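Local coordinates for protein nucleoporin NUP145N (PDB 5HB6) that is probably a structural component of the nuclear pore complex, this piece being the autoproteolytic domain through which the precursor cleaves itself, at residues A[6-11]-A[22-27]; A[32-37]-A[87-92]. The protein carries 1 engineered substitution. One frame throughout, in Å; residues are numbered along the deposited sequence.

Contact 1 (A[6-11]-A[22-27])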
# COMPACT_ATOMS: atom_id res chain seq x y z
N MET A 6 -1.10 -8.02 -8.45
CA MET A 6 -0.53 -6.74 -8.85
C MET A 6 -1.19 -6.27 -10.15
O MET A 6 -1.66 -7.08 -10.95
CB MET A 6 1.00 -6.80 -9.00
CG MET A 6 1.52 -7.62 -10.17
SD MET A 6 3.31 -7.75 -10.34
CE MET A 6 3.67 -9.01 -9.12
N SER A 7 -1.16 -4.96 -10.34
CA SER A 7 -1.68 -4.34 -11.55
C SER A 7 -0.76 -3.18 -11.92
O SER A 7 -0.42 -2.38 -11.06
CB SER A 7 -3.09 -3.79 -11.28
OG SER A 7 -3.65 -3.24 -12.45
N PRO A 8 -0.32 -3.08 -13.17
CA PRO A 8 -0.37 -4.09 -14.22
C PRO A 8 0.17 -5.44 -13.74
O PRO A 8 0.95 -5.48 -12.77
CB PRO A 8 0.55 -3.51 -15.31
CG PRO A 8 0.58 -2.05 -15.06
CD PRO A 8 0.51 -1.93 -13.56
N THR A 9 -0.31 -6.51 -14.35
CA THR A 9 0.10 -7.84 -13.93
C THR A 9 1.57 -8.05 -14.22
O THR A 9 2.17 -7.39 -15.09
CB THR A 9 -0.72 -8.92 -14.63
OG1 THR A 9 -0.43 -8.89 -16.04
CG2 THR A 9 -2.20 -8.75 -14.38
N ALA A 10 2.15 -9.06 -13.57
CA ALA A 10 3.53 -9.43 -13.87
C ALA A 10 3.70 -9.74 -15.35
O ALA A 10 4.70 -9.31 -15.97
CB ALA A 10 3.94 -10.63 -13.02
N ASP A 11 2.73 -10.42 -15.96
CA ASP A 11 2.81 -10.71 -17.40
C ASP A 11 2.74 -9.44 -18.25
O ASP A 11 3.46 -9.32 -19.25
CB ASP A 11 1.72 -11.70 -17.81
CG ASP A 11 2.03 -13.14 -17.41
OD1 ASP A 11 3.21 -13.47 -17.12
OD2 ASP A 11 1.09 -13.97 -17.41
N GLN A 22 10.92 0.73 -16.96
CA GLN A 22 11.58 1.66 -16.05
C GLN A 22 10.64 2.74 -15.52
O GLN A 22 11.06 3.51 -14.66
CB GLN A 22 12.78 2.31 -16.75
CG GLN A 22 13.92 1.33 -16.93
CD GLN A 22 15.15 1.94 -17.56
OE1 GLN A 22 15.23 3.14 -17.79
NE2 GLN A 22 16.14 1.09 -17.84
N ARG A 23 9.41 2.81 -16.00
CA ARG A 23 8.49 3.87 -15.61
C ARG A 23 7.05 3.34 -15.66
O ARG A 23 6.20 3.82 -16.40
CB ARG A 23 8.67 5.08 -16.52
CG ARG A 23 8.59 4.73 -17.98
CD ARG A 23 8.72 5.94 -18.91
NE ARG A 23 9.18 5.55 -20.24
CZ ARG A 23 8.42 4.99 -21.18
NH1 ARG A 23 7.14 4.74 -20.97
NH2 ARG A 23 8.95 4.68 -22.36
N VAL A 24 6.77 2.32 -14.85
CA VAL A 24 5.44 1.73 -14.80
C VAL A 24 4.53 2.66 -14.02
O VAL A 24 4.80 2.96 -12.85
CB VAL A 24 5.48 0.33 -14.15
CG1 VAL A 24 4.08 -0.25 -14.08
CG2 VAL A 24 6.44 -0.56 -14.93
N VAL A 25 3.43 3.08 -14.65
CA VAL A 25 2.46 4.00 -14.07
C VAL A 25 1.29 3.21 -13.51
O VAL A 25 0.83 2.23 -14.12
CB VAL A 25 1.98 4.99 -15.15
CG1 VAL A 25 0.86 5.88 -14.63
CG2 VAL A 25 3.14 5.85 -15.64
N GLY A 26 0.81 3.63 -12.35
CA GLY A 26 -0.35 2.99 -11.75
C GLY A 26 -0.06 1.67 -11.09
O GLY A 26 -0.99 0.86 -10.91
N PHE A 27 1.19 1.40 -10.74
CA PHE A 27 1.54 0.11 -10.17
C PHE A 27 0.87 -0.05 -8.81
O PHE A 27 1.00 0.82 -7.95
CB PHE A 27 3.06 -0.06 -10.07
CG PHE A 27 3.48 -1.44 -9.68
CD1 PHE A 27 3.09 -2.54 -10.42
CD2 PHE A 27 4.26 -1.66 -8.55
CE1 PHE A 27 3.47 -3.81 -10.06
CE2 PHE A 27 4.66 -2.93 -8.21
CZ PHE A 27 4.24 -4.00 -8.94
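Met6 and Phe27 make a Met-aromatic contact in which the sulfur lies at the rim of the ring: SD is 5.2 Å from the ring centroid, almost in the ring plane, and 4.0 Å from CE1 of Phe27. CG of Met6 sits between the backbone N and the carbonyl carbon (chi1 70°), and from there the chain carries SD to the ring edge, beside CE1 and CZ. A long, flexible thioether suits this place, since it can follow the outline of a flat ring.

The other apolar contacts gather on Pro8, whose preceding peptide bond is cis. Its CD meets Val24 CG1 at 4.0 Å and Phe27 CD1 at 4.1 Å; proline suits the spot, having no N-H to satisfy.

The backbones share no direct hydrogen bond. Instead, Phe27 CA approaches Ser7 O at 3.3 Å in a CA-H...O contact. Gly26 O also lies 3.3 Å from Ser7 O, two acceptors close without a bond between them; the former is bonded to Thr28 OG1. Glycine readily takes the positive phi (77°) of this turn.

Phenylalanine is broad enough to meet Met6, Pro8 and Ile13 of helix 10-14 at once. Ile13 also packs on Pro8, Met6 touches Phe54, and the Ser7-Thr28 backbone pairing joins edge strand 4-7 to strand 28-31.

Contact 2 (A[32-37]-A[87-92])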
# COMPACT_ATOMS: atom_id res chain seq x y z
N GLU A 32 -6.30 -9.71 -1.21
CA GLU A 32 -7.67 -9.90 -0.79
C GLU A 32 -7.76 -9.94 0.73
O GLU A 32 -6.91 -10.53 1.40
CB GLU A 32 -8.20 -11.23 -1.34
CG GLU A 32 -8.20 -11.32 -2.84
CD GLU A 32 -8.57 -12.71 -3.35
OE1 GLU A 32 -9.01 -12.80 -4.51
OE2 GLU A 32 -8.43 -13.70 -2.60
N ASN A 33 -8.78 -9.26 1.26
CA ASN A 33 -9.06 -9.23 2.68
C ASN A 33 -8.05 -8.40 3.46
O ASN A 33 -8.07 -8.41 4.69
CB ASN A 33 -9.22 -10.64 3.28
CG ASN A 33 -10.26 -11.42 2.57
OD1 ASN A 33 -11.40 -10.98 2.46
ND2 ASN A 33 -9.86 -12.53 1.98
N VAL A 34 -7.18 -7.66 2.77
CA VAL A 34 -6.22 -6.80 3.45
C VAL A 34 -6.30 -5.37 2.94
O VAL A 34 -6.52 -4.44 3.71
CB VAL A 34 -4.77 -7.33 3.36
CG1 VAL A 34 -3.79 -6.34 4.00
CG2 VAL A 34 -4.67 -8.73 3.96
N GLY A 35 -6.07 -5.17 1.65
CA GLY A 35 -6.05 -3.83 1.09
C GLY A 35 -5.02 -3.74 -0.02
O GLY A 35 -4.75 -4.74 -0.70
N SER A 36 -4.47 -2.54 -0.21
CA SER A 36 -3.66 -2.28 -1.38
C SER A 36 -2.67 -1.16 -1.12
O SER A 36 -2.88 -0.29 -0.26
CB SER A 36 -4.52 -1.93 -2.60
OG SER A 36 -5.28 -0.77 -2.32
N VAL A 37 -1.60 -1.18 -1.92
CA VAL A 37 -0.61 -0.11 -2.00
C VAL A 37 -0.56 0.32 -3.47
O VAL A 37 -0.27 -0.49 -4.36
CB VAL A 37 0.77 -0.59 -1.54
CG1 VAL A 37 1.78 0.53 -1.62
CG2 VAL A 37 0.70 -1.18 -0.15
N ILE A 87 -2.03 3.99 0.51
CA ILE A 87 -2.25 2.70 1.17
C ILE A 87 -3.68 2.67 1.65
O ILE A 87 -4.15 3.63 2.27
CB ILE A 87 -1.26 2.54 2.34
CG1 ILE A 87 0.17 2.56 1.80
CG2 ILE A 87 -1.55 1.27 3.11
CD1 ILE A 87 1.19 2.59 2.89
N SER A 88 -4.38 1.58 1.39
CA SER A 88 -5.77 1.44 1.80
C SER A 88 -5.88 0.14 2.57
O SER A 88 -5.57 -0.92 2.01
CB SER A 88 -6.69 1.44 0.57
OG SER A 88 -6.52 2.63 -0.19
N LEU A 89 -6.32 0.22 3.81
CA LEU A 89 -6.35 -0.93 4.71
C LEU A 89 -7.74 -1.20 5.25
O LEU A 89 -8.33 -0.36 5.94
CB LEU A 89 -5.39 -0.75 5.87
CG LEU A 89 -3.92 -0.72 5.50
CD1 LEU A 89 -3.06 -0.31 6.67
CD2 LEU A 89 -3.45 -2.05 4.95
N GLU A 90 -8.24 -2.40 4.97
CA GLU A 90 -9.44 -2.91 5.60
C GLU A 90 -9.24 -3.10 7.11
O GLU A 90 -8.12 -3.06 7.63
CB GLU A 90 -9.84 -4.27 4.99
CG GLU A 90 -10.19 -4.16 3.51
CD GLU A 90 -10.61 -5.47 2.88
OE1 GLU A 90 -11.02 -6.38 3.62
OE2 GLU A 90 -10.53 -5.58 1.65
N HIS A 91 -10.36 -3.25 7.81
CA HIS A 91 -10.36 -3.64 9.22
C HIS A 91 -9.84 -2.53 10.14
O HIS A 91 -9.29 -2.81 11.20
CB HIS A 91 -9.58 -4.95 9.47
CG HIS A 91 -9.78 -5.96 8.41
ND1 HIS A 91 -11.01 -6.47 8.09
CD2 HIS A 91 -8.91 -6.52 7.55
CE1 HIS A 91 -10.89 -7.31 7.07
NE2 HIS A 91 -9.62 -7.37 6.73
N SER A 92 -10.02 -1.28 9.72
CA SER A 92 -9.51 -0.13 10.44
C SER A 92 -10.57 0.55 11.29
O SER A 92 -10.46 1.75 11.58
CB SER A 92 -8.87 0.85 9.46
OG SER A 92 -7.78 0.23 8.78
O HOH W 1 -10.65 -7.64 0.04
O HOH W 2 -12.47 -8.70 3.68
O HOH W 3 -6.14 -4.56 6.50
O HOH W 4 -4.45 1.92 -2.04
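The imidazole of His91 meets Asn33 edge-on: its NE2 donates a hydrogen bond to Asn33 O at 2.8 Å, with the oxygen close to the ring plane although NE2 stands above the plane of the carbonyl. One face of the ring carries Glu90 CB, 3.5 Å above its centre. The Glu90 chain runs on, extended, past Val34 O to a carboxylate beside Asn33. There water takes over: one molecule joins OE2 to Asn33 N, another joins OE1 to Asn33 OD1, while Asn33 ND2 binds Ser1 O. An alanine in place of Glu90 would probably leave both waters without their carboxylate acceptor and the turn at Asn33 less firmly tied.

Glu90 N bonds to Val34 O at 3.0 Å. Farther along, Ser36 and Ser88 form the hydrogen-bonded pair, N to O in both directions; both side chains lie on one face of the sheet, where their small hydroxyls share a water. On the opposite face Val37 CG2 touches Ile87 CG1 at 4.3 Å, beside Leu60 and Ala65. Gly35 fits because a CB would strike Ser88 O. Here an antiparallel pairing of central strands begins at a classic beta bulge, formed by Val34 and Gly35 against strand 28-31.

Both contacts belong to one antiparallel sheet and follow each other in the chain, contact 1 closing before contact 2 opens. Their centres are 19 Å apart, and their nearest atoms come to about 4 Å without touching. Contact 1 takes in the end of edge strand 4-7, at the border of the sheet, whereas contact 2 joins two inner strands, 35-39 and 85-89. Strand 28-31 lies between them: Thr28 pairs with Ser7 of contact 1, and Val29 with Val37 of contact 2. Phe27 also bonds through its backbone to Phe39, farther along strand 35-39. Contact 2 is linked to the chain's C-terminal end, probably the self-cleavage region, by Phe137, which touches Val37 and Ile87.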